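Local coordinates for FTT_1639c (Francisella tularensis subsp. tularensis, PDB 7KZW), which is of unknown function but is probably anchored in the membrane by a transmembrane helix, this chain being a beta-rich part of the longer protein, at residues A[9-14]-A[23-28]; A[48-53]-A[107-112]; A[54-59]-A[100-105]; A[62-67]-A[79-84]; A[92-97]-A[120-125]. The protein carries 3 engineered substitutions. One frame throughout, in Å; residues are numbered along the deposited sequence.

Contact 1 of 5, residues A[9-14]-A[23-28]; sequences PLLKHG and YNMFGF. Engineered in segment 23-28: Met25 (natural residue Ile).
Because CG of Tyr23 sits in the crowded position between its backbone N and carbonyl carbon (chi1 73°), the ring folds across segment 9-14. One face lies on the Gly14 backbone, with Tyr23 CE2 3.5 Å from Gly14 N near the rim; glycine suits the spot, since a CB there would run into CE2. The phenol tip reaches the methylene stem of Lys12, OH to CG 3.5 Å, the side chains crossing obliquely. On the sheet face of Asn24 and Phe26, Leu10 has CG anti to its backbone N (chi1 177°), which carries CD1 to 3.6 Å from Asn24 CB and on toward the Phe26 ring. Asn24 bends its amide back so that ND2 donates to Tyr23 O at 3.0 Å, an oxygen that also accepts from Gly14 N. The pairing is that of an antiparallel beta hairpin interrupted by a classic bulge, in which Leu11 and Lys12 both face Met25. Met25 O takes a short bond from Leu11 N, 2.7 Å and nearly along the C=O axis, and a weak one from Lys12 N, while Met25 N returns an almost straight bond (174°) to Lys12 O at 2.8 Å. Met25 is engineered, a selenomethionine whose tip leads off toward strand 90-97. From the bulge, Leu11 CD1 reaches 3.6 Å from Gly27 CA, where no side chain intervenes. Pro9 CD meets Phe28 CE1 at 3.7 Å, and that ring stacks edge-to-face with Tyr116.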
# COMPACT_ATOMS: atom_id res chain seq x y z
N PRO A 9 0.40 -8.81 0.12
CA PRO A 9 -0.31 -9.15 -1.12
C PRO A 9 -0.85 -7.94 -1.88
O PRO A 9 -1.17 -6.91 -1.30
CB PRO A 9 -1.46 -10.05 -0.63
CG PRO A 9 -1.01 -10.52 0.75
CD PRO A 9 -0.23 -9.42 1.32
N LEU A 10 -0.92 -8.09 -3.21
CA LEU A 10 -1.56 -7.14 -4.10
C LEU A 10 -3.03 -7.54 -4.20
O LEU A 10 -3.34 -8.66 -4.65
CB LEU A 10 -0.85 -7.18 -5.47
CG LEU A 10 -1.49 -6.26 -6.49
CD1 LEU A 10 -1.31 -4.81 -6.17
CD2 LEU A 10 -0.84 -6.54 -7.84
N LEU A 11 -3.93 -6.68 -3.75
CA LEU A 11 -5.36 -6.99 -3.79
C LEU A 11 -6.01 -6.63 -5.10
O LEU A 11 -6.88 -7.38 -5.59
CB LEU A 11 -6.11 -6.18 -2.75
CG LEU A 11 -6.03 -6.66 -1.33
CD1 LEU A 11 -6.64 -5.64 -0.35
CD2 LEU A 11 -6.83 -7.96 -1.29
N LYS A 12 -5.62 -5.50 -5.68
CA LYS A 12 -6.36 -4.94 -6.81
C LYS A 12 -5.42 -3.95 -7.49
O LYS A 12 -4.53 -3.38 -6.85
CB LYS A 12 -7.58 -4.16 -6.25
CG LYS A 12 -8.63 -3.82 -7.26
CD LYS A 12 -9.90 -3.27 -6.56
CE LYS A 12 -11.12 -3.37 -7.50
NZ LYS A 12 -11.87 -2.08 -7.69
N HIS A 13 -5.60 -3.76 -8.78
CA HIS A 13 -4.91 -2.69 -9.50
C HIS A 13 -5.83 -2.16 -10.58
O HIS A 13 -6.80 -2.82 -10.97
CB HIS A 13 -3.62 -3.23 -10.12
CG HIS A 13 -3.83 -4.34 -11.11
ND1 HIS A 13 -3.89 -4.12 -12.47
CD2 HIS A 13 -3.98 -5.67 -10.94
CE1 HIS A 13 -4.09 -5.27 -13.09
NE2 HIS A 13 -4.13 -6.23 -12.19
N GLY A 14 -5.53 -0.96 -11.07
CA GLY A 14 -6.35 -0.38 -12.13
C GLY A 14 -5.77 0.94 -12.58
O GLY A 14 -4.72 1.38 -12.10
N TYR A 23 -3.17 2.67 -10.02
CA TYR A 23 -2.94 2.34 -8.63
C TYR A 23 -2.68 0.86 -8.45
O TYR A 23 -3.01 0.00 -9.29
CB TYR A 23 -4.11 2.78 -7.74
CG TYR A 23 -5.32 1.92 -7.95
CD1 TYR A 23 -5.52 0.79 -7.15
CD2 TYR A 23 -6.23 2.19 -8.96
CE1 TYR A 23 -6.63 -0.02 -7.35
CE2 TYR A 23 -7.36 1.34 -9.19
CZ TYR A 23 -7.52 0.25 -8.37
OH TYR A 23 -8.63 -0.60 -8.53
N ASN A 24 -2.04 0.56 -7.32
CA ASN A 24 -1.96 -0.80 -6.76
C ASN A 24 -2.48 -0.70 -5.33
O ASN A 24 -2.06 0.19 -4.56
CB ASN A 24 -0.51 -1.32 -6.67
CG ASN A 24 0.07 -1.89 -7.97
OD1 ASN A 24 1.15 -2.49 -7.93
ND2 ASN A 24 -0.66 -1.81 -9.11
N MSE A 25 -3.38 -1.61 -4.94
CA MSE A 25 -3.87 -1.68 -3.57
C MSE A 25 -3.28 -2.93 -2.92
O MSE A 25 -3.46 -4.02 -3.46
CB MSE A 25 -5.40 -1.80 -3.60
CG MSE A 25 -6.04 -1.78 -2.24
SE MSE A 25 -5.95 -0.06 -1.40
CE MSE A 25 -7.33 0.86 -2.38
N PHE A 26 -2.61 -2.74 -1.79
CA PHE A 26 -2.01 -3.84 -1.05
C PHE A 26 -2.80 -4.11 0.21
O PHE A 26 -3.27 -3.15 0.87
CB PHE A 26 -0.57 -3.50 -0.67
CG PHE A 26 0.29 -3.22 -1.87
CD1 PHE A 26 0.75 -4.26 -2.64
CD2 PHE A 26 0.59 -1.92 -2.27
CE1 PHE A 26 1.55 -4.03 -3.76
CE2 PHE A 26 1.38 -1.67 -3.38
CZ PHE A 26 1.84 -2.72 -4.13
N GLY A 27 -2.95 -5.38 0.56
CA GLY A 27 -3.69 -5.76 1.75
C GLY A 27 -4.01 -7.24 1.70
O GLY A 27 -3.38 -7.99 0.95
N PHE A 28 -5.04 -7.64 2.44
CA PHE A 28 -5.32 -9.06 2.64
C PHE A 28 -6.75 -9.39 2.21
O PHE A 28 -7.63 -8.53 2.18
CB PHE A 28 -5.14 -9.46 4.11
CG PHE A 28 -3.76 -9.17 4.62
CD1 PHE A 28 -2.73 -10.08 4.40
CD2 PHE A 28 -3.48 -7.99 5.34
CE1 PHE A 28 -1.43 -9.83 4.82
CE2 PHE A 28 -2.18 -7.74 5.80
CZ PHE A 28 -1.16 -8.68 5.54

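Contact 2 of 5, residues A[48-53]-A[107-112]; sequences FLVNIY and VIAYAN
The Phe48 ring lies flat over the methyl of Ala111, a CH-pi contact in which CB stands 3.6 Å from the ring centroid and only 13° off its normal. Ala109 CB comes to the edge of the same ring, near its plane, so two alanines leave the room a phenylalanine needs to lean across the neighbouring strand. Further along this buried face, branched side chains mesh: Val50 CG1 crosses Val107 CG1 obliquely at 3.9 Å, while Val50 CG2 turns to Ala109 CB at 4.0 Å. Ile52 and Val107 instead lie side by side and point the same way. The opposite face, with Asn51 and Tyr110, is more polar and more exposed. There Tyr53 crosses Ile108, CE1 to CD1 4.1 Å, and the Tyr110 ring presents its edge to Leu49 O. Between the faces the antiparallel backbones exchange paired, nearly straight bonds: Leu49 N to Tyr110 O spans 2.9 Å and Asn51 N to Ile108 O 2.8 Å, each with a return bond. Strand 48-58 continues the sheet to strand 79-83 through Phe48 and Val50, strand 102-111 does so to strand 114-123, and the curl of the sheet lets Phe48 and Val107 touch Leu91 and Leu92 of strand 90-97.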
# COMPACT_ATOMS: atom_id res chain seq x y z
N PHE A 48 0.11 -1.72 12.23
CA PHE A 48 1.21 -2.06 11.32
C PHE A 48 2.27 -0.98 11.42
O PHE A 48 1.95 0.22 11.30
CB PHE A 48 0.72 -2.16 9.87
CG PHE A 48 -0.09 -3.41 9.61
CD1 PHE A 48 -1.35 -3.58 10.12
CD2 PHE A 48 0.44 -4.40 8.76
CE1 PHE A 48 -2.09 -4.72 9.83
CE2 PHE A 48 -0.31 -5.58 8.48
CZ PHE A 48 -1.57 -5.72 9.03
N LEU A 49 3.50 -1.35 11.78
CA LEU A 49 4.61 -0.42 11.93
C LEU A 49 5.39 -0.58 10.64
O LEU A 49 5.90 -1.67 10.33
CB LEU A 49 5.41 -0.77 13.17
CG LEU A 49 4.54 -0.78 14.42
CD1 LEU A 49 5.43 -1.25 15.59
CD2 LEU A 49 3.96 0.64 14.76
N VAL A 50 5.39 0.46 9.81
CA VAL A 50 5.78 0.35 8.41
C VAL A 50 6.99 1.20 8.14
O VAL A 50 7.06 2.35 8.53
CB VAL A 50 4.63 0.75 7.47
CG1 VAL A 50 5.07 0.44 6.00
CG2 VAL A 50 3.34 0.03 7.85
N ASN A 51 7.97 0.62 7.45
CA ASN A 51 9.08 1.38 6.91
C ASN A 51 9.00 1.29 5.39
O ASN A 51 8.91 0.18 4.84
CB ASN A 51 10.39 0.70 7.29
CG ASN A 51 10.86 1.07 8.65
OD1 ASN A 51 10.70 0.29 9.62
ND2 ASN A 51 11.49 2.25 8.72
N ILE A 52 9.00 2.42 4.71
CA ILE A 52 9.10 2.38 3.26
C ILE A 52 10.35 3.13 2.80
O ILE A 52 10.89 3.98 3.51
CB ILE A 52 7.88 2.94 2.57
CG1 ILE A 52 7.89 4.46 2.69
CG2 ILE A 52 6.63 2.33 3.18
CD1 ILE A 52 6.96 5.11 1.68
N TYR A 53 10.84 2.69 1.64
CA TYR A 53 12.07 3.22 1.06
C TYR A 53 11.71 3.55 -0.36
O TYR A 53 11.07 2.73 -1.04
CB TYR A 53 13.19 2.15 1.12
CG TYR A 53 13.41 1.61 2.51
CD1 TYR A 53 12.60 0.54 2.99
CD2 TYR A 53 14.31 2.21 3.36
CE1 TYR A 53 12.74 0.07 4.29
CE2 TYR A 53 14.43 1.75 4.68
CZ TYR A 53 13.64 0.68 5.10
OH TYR A 53 13.82 0.23 6.41
N VAL A 107 8.67 -1.80 0.69
CA VAL A 107 7.84 -1.71 1.89
C VAL A 107 8.20 -2.83 2.82
O VAL A 107 8.25 -3.99 2.39
CB VAL A 107 6.34 -1.83 1.52
CG1 VAL A 107 5.47 -1.81 2.79
CG2 VAL A 107 5.92 -0.77 0.50
N ILE A 108 8.40 -2.52 4.10
CA ILE A 108 8.48 -3.55 5.12
C ILE A 108 7.46 -3.18 6.17
O ILE A 108 7.57 -2.11 6.81
CB ILE A 108 9.87 -3.61 5.77
CG1 ILE A 108 10.92 -3.87 4.71
CG2 ILE A 108 9.89 -4.73 6.85
CD1 ILE A 108 12.34 -3.94 5.27
N ALA A 109 6.50 -4.05 6.43
CA ALA A 109 5.43 -3.77 7.40
C ALA A 109 5.40 -4.85 8.46
O ALA A 109 5.39 -6.04 8.15
CB ALA A 109 4.09 -3.68 6.66
N TYR A 110 5.41 -4.44 9.74
CA TYR A 110 5.40 -5.42 10.82
C TYR A 110 4.06 -5.36 11.53
O TYR A 110 3.64 -4.28 12.00
CB TYR A 110 6.48 -5.11 11.86
CG TYR A 110 7.82 -5.18 11.31
CD1 TYR A 110 8.52 -6.37 11.28
CD2 TYR A 110 8.40 -4.02 10.80
CE1 TYR A 110 9.84 -6.40 10.74
CE2 TYR A 110 9.63 -4.04 10.29
CZ TYR A 110 10.35 -5.20 10.26
OH TYR A 110 11.62 -5.13 9.74
N ALA A 111 3.44 -6.51 11.76
CA ALA A 111 2.20 -6.58 12.52
C ALA A 111 2.27 -7.84 13.35
O ALA A 111 2.56 -8.91 12.81
CB ALA A 111 0.98 -6.61 11.58
N ASN A 112 2.03 -7.70 14.67
CA ASN A 112 1.85 -8.86 15.57
C ASN A 112 2.85 -9.96 15.30
O ASN A 112 2.48 -11.10 15.00
CB ASN A 112 0.46 -9.45 15.42
CG ASN A 112 -0.56 -8.62 16.03
OD1 ASN A 112 -0.25 -7.69 16.79
ND2 ASN A 112 -1.81 -8.93 15.72

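Contact 3 of 5, residues A[54-59]-A[100-105]; sequences VGDNQG and DSNIDY
The carboxylates of Asp56 and Asp104 lie side by side, their planes 38° apart, with OD2 only 3.4 Å from OD2. Two like charges so close would be expected to raise the affinity of one for a proton, though Asp104 OD1 is held by Asn121 ND2. At the other end the flat amide of Gln58 runs alongside Asp100, the two planes 60° apart, and water joins them: water 1 donates to Gln58 OE1 at 2.9 Å and to Asp100 O, while water 2 accepts from Gln58 NE2 and donates to Asp100 OD2. The Asn57 amide lies beside Ile103, CG to CD1 3.9 Å, while its ND2 bonds to the carbonyls of Thr76 and Cys60. The backbone pairing carries a beta bulge: Gly55 N donates to Asp104 O at 3.0 Å, and Asp104 N to Asp56 O at 3.0 Å, so two residues face one where the chain turns a corner. Beyond it Gln58 and Asn102 exchange bonds, Gln58 N to Asn102 O at 2.9 Å. Apolar Ile103 faces inward, CD1 3.9 Å from Val54 CG1, and packs on Phe62 of strand 60-65, Leu94 of strand 90-97 and Leu122 of strand 114-123, the strand next to 102-111 in the sheet.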
# COMPACT_ATOMS: atom_id res chain seq x y z
N VAL A 54 12.08 4.75 -0.83
CA VAL A 54 11.68 5.19 -2.16
C VAL A 54 12.91 5.68 -2.90
O VAL A 54 13.73 6.44 -2.33
CB VAL A 54 10.61 6.30 -2.07
CG1 VAL A 54 10.25 6.90 -3.42
CG2 VAL A 54 9.31 5.83 -1.34
N GLY A 55 13.06 5.24 -4.14
CA GLY A 55 14.11 5.74 -5.03
C GLY A 55 13.50 6.72 -6.00
O GLY A 55 13.02 7.79 -5.60
N ASP A 56 13.52 6.40 -7.28
CA ASP A 56 12.82 7.23 -8.26
C ASP A 56 11.39 7.41 -7.81
O ASP A 56 10.72 6.43 -7.48
CB ASP A 56 12.79 6.56 -9.63
CG ASP A 56 14.18 6.45 -10.29
OD1 ASP A 56 15.11 7.20 -9.96
OD2 ASP A 56 14.36 5.61 -11.24
N ASN A 57 10.87 8.64 -7.88
CA ASN A 57 9.44 8.90 -7.67
C ASN A 57 9.08 10.16 -8.44
O ASN A 57 9.42 11.27 -8.01
CB ASN A 57 9.06 9.05 -6.20
CG ASN A 57 7.57 9.33 -6.05
OD1 ASN A 57 6.85 9.33 -7.06
ND2 ASN A 57 7.09 9.52 -4.85
N GLN A 58 8.41 10.01 -9.58
CA GLN A 58 7.73 11.11 -10.24
C GLN A 58 6.24 10.84 -10.14
O GLN A 58 5.76 9.83 -10.68
CB GLN A 58 8.15 11.28 -11.69
CG GLN A 58 7.45 12.42 -12.38
CD GLN A 58 8.01 12.61 -13.78
OE1 GLN A 58 8.96 11.91 -14.17
NE2 GLN A 58 7.39 13.50 -14.55
N GLY A 59 5.51 11.70 -9.45
CA GLY A 59 4.06 11.66 -9.49
C GLY A 59 3.36 10.57 -8.70
O GLY A 59 2.16 10.34 -8.94
N ASP A 100 4.17 10.27 -17.27
CA ASP A 100 5.52 9.78 -16.96
C ASP A 100 5.68 9.39 -15.51
O ASP A 100 6.82 9.21 -15.04
CB ASP A 100 6.60 10.82 -17.29
CG ASP A 100 6.57 11.24 -18.75
OD1 ASP A 100 6.38 10.35 -19.59
OD2 ASP A 100 6.71 12.45 -19.05
N SER A 101 4.58 9.20 -14.79
CA SER A 101 4.70 8.84 -13.38
C SER A 101 5.35 7.47 -13.22
O SER A 101 5.14 6.54 -14.03
CB SER A 101 3.34 8.90 -12.69
OG SER A 101 2.45 8.01 -13.35
N ASN A 102 6.15 7.33 -12.18
CA ASN A 102 6.94 6.13 -11.97
C ASN A 102 7.51 6.18 -10.57
O ASN A 102 7.99 7.23 -10.14
CB ASN A 102 8.07 6.17 -12.98
CG ASN A 102 9.06 5.02 -12.82
OD1 ASN A 102 8.70 3.90 -13.06
ND2 ASN A 102 10.29 5.33 -12.39
N ILE A 103 7.52 5.02 -9.91
CA ILE A 103 8.14 4.93 -8.58
C ILE A 103 8.77 3.55 -8.40
O ILE A 103 8.18 2.51 -8.73
CB ILE A 103 7.10 5.22 -7.47
CG1 ILE A 103 7.79 5.17 -6.10
CG2 ILE A 103 5.88 4.25 -7.53
CD1 ILE A 103 6.89 5.64 -4.96
N ASP A 104 9.97 3.53 -7.82
CA ASP A 104 10.57 2.30 -7.29
C ASP A 104 10.56 2.36 -5.76
O ASP A 104 10.95 3.36 -5.15
CB ASP A 104 12.03 2.22 -7.69
CG ASP A 104 12.20 2.10 -9.18
OD1 ASP A 104 11.51 1.24 -9.81
OD2 ASP A 104 13.08 2.77 -9.78
N TYR A 105 10.11 1.27 -5.13
CA TYR A 105 9.88 1.32 -3.68
C TYR A 105 10.18 -0.04 -3.05
O TYR A 105 10.28 -1.08 -3.73
CB TYR A 105 8.41 1.68 -3.37
CG TYR A 105 7.46 0.66 -3.92
CD1 TYR A 105 7.13 -0.49 -3.19
CD2 TYR A 105 6.91 0.81 -5.18
CE1 TYR A 105 6.32 -1.46 -3.74
CE2 TYR A 105 6.06 -0.15 -5.71
CZ TYR A 105 5.78 -1.30 -4.97
OH TYR A 105 4.97 -2.30 -5.41
O HOH W 1 9.60 9.12 -14.64
O HOH W 2 8.13 14.24 -16.88

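Contact 4 of 5, residues A[62-67]-A[79-84]; sequences FIYAAD and GSFTAY
Water 3 is gripped twice, its oxygen accepting from Ala65 N at 2.7 Å and donating to Tyr84 O at 2.7 Å. Beside it Ala65 O takes one hydrogen bond, from Tyr84 N at 3.0 Å, lying in the carbonyl plane but somewhat bent, and a CA-H...O contact from Ala83 CA at 3.3 Å. The side chains meet chiefly through a face-to-face stack of Tyr64 on Phe81, with centroids 4.1 Å apart and planes at 25°. In both residues CG occupies the crowded position between the backbone N and carbonyl carbon (chi1 56° in Tyr64, 54° in Phe81), which sends each ring out to meet the other. Phe81 CD2 hangs over the centre of the Tyr64 ring, whereas Tyr64 CE2 lies over the Phe81 ring toward its rim, so the overlap is uneven. Phe81 CD2 comes to 3.5 Å from Tyr64 CE1, and the phenol OH passes over Phe81 CB. The small methyl of Ala83 fits beside the Tyr64 ring, CB to CD1 4.1 Å. Tyr84 turns its edge to Ala66 O, which lies in the ring plane, and rests CD1 3.7 Å from Asp67 C. Leu92 of strand 90-97 packs on both stacked rings. Strands 60-65 and 79-83 are far apart in the strand order, so their meeting is consistent with a strongly curled, barrel-like sheet whose ends approach each other.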
# COMPACT_ATOMS: atom_id res chain seq x y z
N PHE A 62 1.92 6.99 -1.58
CA PHE A 62 1.19 5.95 -0.86
C PHE A 62 0.18 6.62 0.05
O PHE A 62 0.49 7.61 0.72
CB PHE A 62 2.14 5.19 0.08
CG PHE A 62 3.11 4.23 -0.63
CD1 PHE A 62 2.75 2.90 -0.89
CD2 PHE A 62 4.36 4.69 -1.02
CE1 PHE A 62 3.68 2.03 -1.49
CE2 PHE A 62 5.29 3.81 -1.64
CZ PHE A 62 4.93 2.53 -1.90
N ILE A 63 -1.01 6.06 0.09
CA ILE A 63 -2.11 6.45 0.98
C ILE A 63 -2.31 5.33 1.98
O ILE A 63 -2.27 4.14 1.61
CB ILE A 63 -3.42 6.64 0.19
CG1 ILE A 63 -3.17 7.49 -1.06
CG2 ILE A 63 -4.52 7.23 1.09
CD1 ILE A 63 -2.78 8.84 -0.67
N TYR A 64 -2.50 5.67 3.26
CA TYR A 64 -2.75 4.66 4.29
C TYR A 64 -3.75 5.21 5.29
O TYR A 64 -4.04 6.39 5.28
CB TYR A 64 -1.44 4.28 5.00
CG TYR A 64 -0.66 5.40 5.64
CD1 TYR A 64 -0.76 5.65 6.98
CD2 TYR A 64 0.19 6.19 4.88
CE1 TYR A 64 -0.04 6.68 7.58
CE2 TYR A 64 0.94 7.19 5.46
CZ TYR A 64 0.84 7.44 6.84
OH TYR A 64 1.55 8.46 7.45
N ALA A 65 -4.27 4.32 6.16
CA ALA A 65 -5.11 4.74 7.27
C ALA A 65 -4.20 5.02 8.46
O ALA A 65 -3.56 4.10 9.01
CB ALA A 65 -6.13 3.65 7.61
N ALA A 66 -4.09 6.29 8.85
CA ALA A 66 -3.08 6.70 9.81
C ALA A 66 -3.57 6.54 11.24
O ALA A 66 -2.74 6.59 12.17
CB ALA A 66 -2.72 8.17 9.59
N ASP A 67 -4.85 6.29 11.45
CA ASP A 67 -5.35 6.06 12.78
C ASP A 67 -6.56 5.13 12.73
O ASP A 67 -7.02 4.75 11.65
CB ASP A 67 -5.59 7.40 13.50
CG ASP A 67 -6.75 8.21 12.94
OD1 ASP A 67 -7.65 7.67 12.28
OD2 ASP A 67 -6.78 9.45 13.19
N GLY A 79 10.54 6.67 4.70
CA GLY A 79 10.15 7.08 6.03
C GLY A 79 9.40 5.96 6.71
O GLY A 79 9.14 4.91 6.13
N SER A 80 9.01 6.21 7.93
CA SER A 80 8.33 5.21 8.71
C SER A 80 7.01 5.79 9.23
O SER A 80 6.87 7.00 9.44
CB SER A 80 9.16 4.71 9.92
OG SER A 80 9.33 5.73 10.91
N PHE A 81 6.06 4.90 9.43
CA PHE A 81 4.74 5.37 9.87
C PHE A 81 3.95 4.21 10.49
O PHE A 81 4.30 3.03 10.31
CB PHE A 81 3.92 6.02 8.73
CG PHE A 81 3.76 5.14 7.48
CD1 PHE A 81 4.76 5.09 6.51
CD2 PHE A 81 2.63 4.36 7.30
CE1 PHE A 81 4.61 4.31 5.39
CE2 PHE A 81 2.49 3.56 6.17
CZ PHE A 81 3.46 3.53 5.23
N THR A 82 2.85 4.56 11.13
CA THR A 82 1.90 3.58 11.67
C THR A 82 0.66 3.55 10.80
O THR A 82 0.14 4.60 10.44
CB THR A 82 1.49 4.00 13.06
OG1 THR A 82 2.65 4.26 13.84
CG2 THR A 82 0.62 2.85 13.73
N ALA A 83 0.22 2.36 10.44
CA ALA A 83 -0.94 2.18 9.55
C ALA A 83 -1.86 1.09 10.07
O ALA A 83 -1.45 0.21 10.84
CB ALA A 83 -0.46 1.73 8.16
N TYR A 84 -3.13 1.20 9.71
CA TYR A 84 -4.16 0.26 10.12
C TYR A 84 -4.89 -0.23 8.90
O TYR A 84 -5.00 0.47 7.90
CB TYR A 84 -5.16 0.98 11.03
CG TYR A 84 -4.51 1.43 12.32
CD1 TYR A 84 -3.89 2.66 12.41
CD2 TYR A 84 -4.48 0.58 13.41
CE1 TYR A 84 -3.26 3.06 13.60
CE2 TYR A 84 -3.82 0.95 14.59
CZ TYR A 84 -3.26 2.21 14.66
OH TYR A 84 -2.62 2.62 15.83
O HOH W 3 -3.26 1.77 6.29

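Contact 5 of 5, residues A[92-97]-A[120-125]; sequences LKLECK and GNLSYL
Leu122 points its side chain at strand 90-97, with CG anti to the backbone N (chi1 -176°). CB meets Leu94 CD2 at 3.8 Å, CG lies 4.2 Å from Cys96 SG, and the CD2 branch goes deepest, to 3.6 Å from Leu94 CG and 3.4 Å from Leu94 O. The two leucines slide past each other in opposite directions, so their branches interleave. Flexible, apolar leucine suits such a buried place. No hydrogen bond joins the segments: strands 90-97 and 114-123 belong to one curled sheet but are not neighbours, and they face each other through side chains across its interior, where the axes of 92-97 and 120-123 come within 7.3 Å and are inclined at 40°. Compact Cys96, in one of its two conformers, has SG in the crowded position between its backbone N and carbonyl carbon (chi1 67°), which carries the sulphur to 3.6 Å from Tyr124 N and 4.0 Å from Tyr124 CB. That is where strand becomes helix: Ser123 is the N-cap, its OG bonded to Val126 N, while the Tyr124 ring leads away toward Lys17 and Met20. With CB turned from segment 120-125, Glu95 forms a salt bridge with Lys93, NZ to OE2 3.1 Å.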
# COMPACT_ATOMS: atom_id res chain seq x y z
N LEU A 92 -2.39 -0.36 2.02
CA LEU A 92 -1.73 0.74 1.33
C LEU A 92 -2.32 0.86 -0.05
O LEU A 92 -2.41 -0.14 -0.77
CB LEU A 92 -0.24 0.44 1.14
CG LEU A 92 0.61 0.30 2.37
CD1 LEU A 92 2.06 -0.18 1.95
CD2 LEU A 92 0.74 1.63 3.15
N LYS A 93 -2.62 2.09 -0.46
CA LYS A 93 -2.93 2.37 -1.87
C LYS A 93 -1.77 3.15 -2.47
O LYS A 93 -1.47 4.27 -2.03
CB LYS A 93 -4.18 3.21 -2.01
CG LYS A 93 -4.58 3.30 -3.48
CD LYS A 93 -5.84 4.18 -3.56
CE LYS A 93 -6.31 4.27 -5.03
NZ LYS A 93 -7.54 5.14 -5.18
N LEU A 94 -1.08 2.58 -3.44
CA LEU A 94 0.02 3.29 -4.14
C LEU A 94 -0.58 3.84 -5.42
O LEU A 94 -1.13 3.09 -6.23
CB LEU A 94 1.13 2.31 -4.48
CG LEU A 94 2.29 2.91 -5.28
CD1 LEU A 94 2.93 4.10 -4.60
CD2 LEU A 94 3.30 1.80 -5.56
N GLU A 95 -0.53 5.17 -5.58
CA GLU A 95 -1.18 5.86 -6.70
C GLU A 95 -0.13 6.57 -7.53
O GLU A 95 0.86 7.09 -6.98
CB GLU A 95 -2.11 6.99 -6.19
CG GLU A 95 -3.29 6.50 -5.41
CD GLU A 95 -4.24 7.63 -5.06
OE1 GLU A 95 -3.82 8.81 -5.05
OE2 GLU A 95 -5.41 7.33 -4.79
N CYS A 96 -0.30 6.53 -8.78
CA CYS A 96 0.52 7.43 -9.70
C CYS A 96 -0.39 8.38 -10.56
O CYS A 96 -1.59 8.11 -10.83
CB CYS A 96 1.40 6.56 -10.59
SG CYS A 96 0.50 5.54 -11.79
N LYS A 97 0.16 9.52 -10.83
CA LYS A 97 -0.59 10.50 -11.59
C LYS A 97 0.32 11.06 -12.66
O LYS A 97 1.36 11.65 -12.33
CB LYS A 97 -1.08 11.63 -10.67
CG LYS A 97 -1.70 12.83 -11.36
CD LYS A 97 -3.09 12.54 -11.82
CE LYS A 97 -3.80 13.86 -12.16
NZ LYS A 97 -5.07 13.61 -12.90
N GLY A 120 8.96 -3.29 -5.47
CA GLY A 120 8.24 -3.20 -6.72
C GLY A 120 8.38 -1.83 -7.37
O GLY A 120 9.17 -0.99 -6.95
N ASN A 121 7.65 -1.69 -8.47
CA ASN A 121 7.59 -0.47 -9.25
C ASN A 121 6.15 -0.27 -9.67
O ASN A 121 5.42 -1.23 -9.91
CB ASN A 121 8.44 -0.66 -10.56
CG ASN A 121 8.24 0.42 -11.55
OD1 ASN A 121 7.29 0.37 -12.37
ND2 ASN A 121 9.07 1.47 -11.50
N LEU A 122 5.73 0.99 -9.76
CA LEU A 122 4.47 1.33 -10.43
C LEU A 122 4.75 2.47 -11.39
O LEU A 122 5.48 3.41 -11.06
CB LEU A 122 3.47 1.83 -9.40
CG LEU A 122 2.07 2.12 -9.90
CD1 LEU A 122 1.42 0.96 -10.55
CD2 LEU A 122 1.19 2.65 -8.71
N SER A 123 4.15 2.36 -12.59
CA SER A 123 4.18 3.48 -13.51
C SER A 123 2.87 3.52 -14.27
O SER A 123 2.23 2.49 -14.49
CB SER A 123 5.32 3.43 -14.54
OG SER A 123 5.09 2.34 -15.43
N TYR A 124 2.45 4.73 -14.66
CA TYR A 124 1.23 4.82 -15.44
C TYR A 124 1.39 4.04 -16.74
O TYR A 124 0.46 3.34 -17.18
CB TYR A 124 0.84 6.28 -15.70
CG TYR A 124 -0.38 6.33 -16.57
CD1 TYR A 124 -1.67 6.20 -16.04
CD2 TYR A 124 -0.23 6.46 -17.94
CE1 TYR A 124 -2.78 6.17 -16.85
CE2 TYR A 124 -1.37 6.42 -18.78
CZ TYR A 124 -2.63 6.27 -18.21
OH TYR A 124 -3.74 6.26 -19.05
N LEU A 125 2.56 4.15 -17.38
CA LEU A 125 2.77 3.47 -18.68
C LEU A 125 2.54 1.98 -18.56
O LEU A 125 1.79 1.37 -19.33
CB LEU A 125 4.19 3.78 -19.18
CG LEU A 125 4.62 3.09 -20.49
CD1 LEU A 125 3.69 3.43 -21.62
CD2 LEU A 125 6.05 3.52 -20.77

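In the fold
Contacts 1, 2 and 3 are antiparallel strand pairings, and contacts 2 and 3 use the same two strands, one at the better buried part and one at the surface end where waters and carboxylates take over from valines and alanines. Contacts 4 and 5 instead join strands that are not neighbours, contact 4 near the surface by stacked rings, contact 5 in the core by leucines and a cysteine with no backbone bond. Contact 1 adjoins contact 5 through the pairing of strands 21-27 and 90-97, and contact 2 adjoins contact 4 through that of 48-58 and 79-83. Leu92 and Leu94, with Phe62, Val107 and Tyr105, form a shared interior linking contacts 2 to 5.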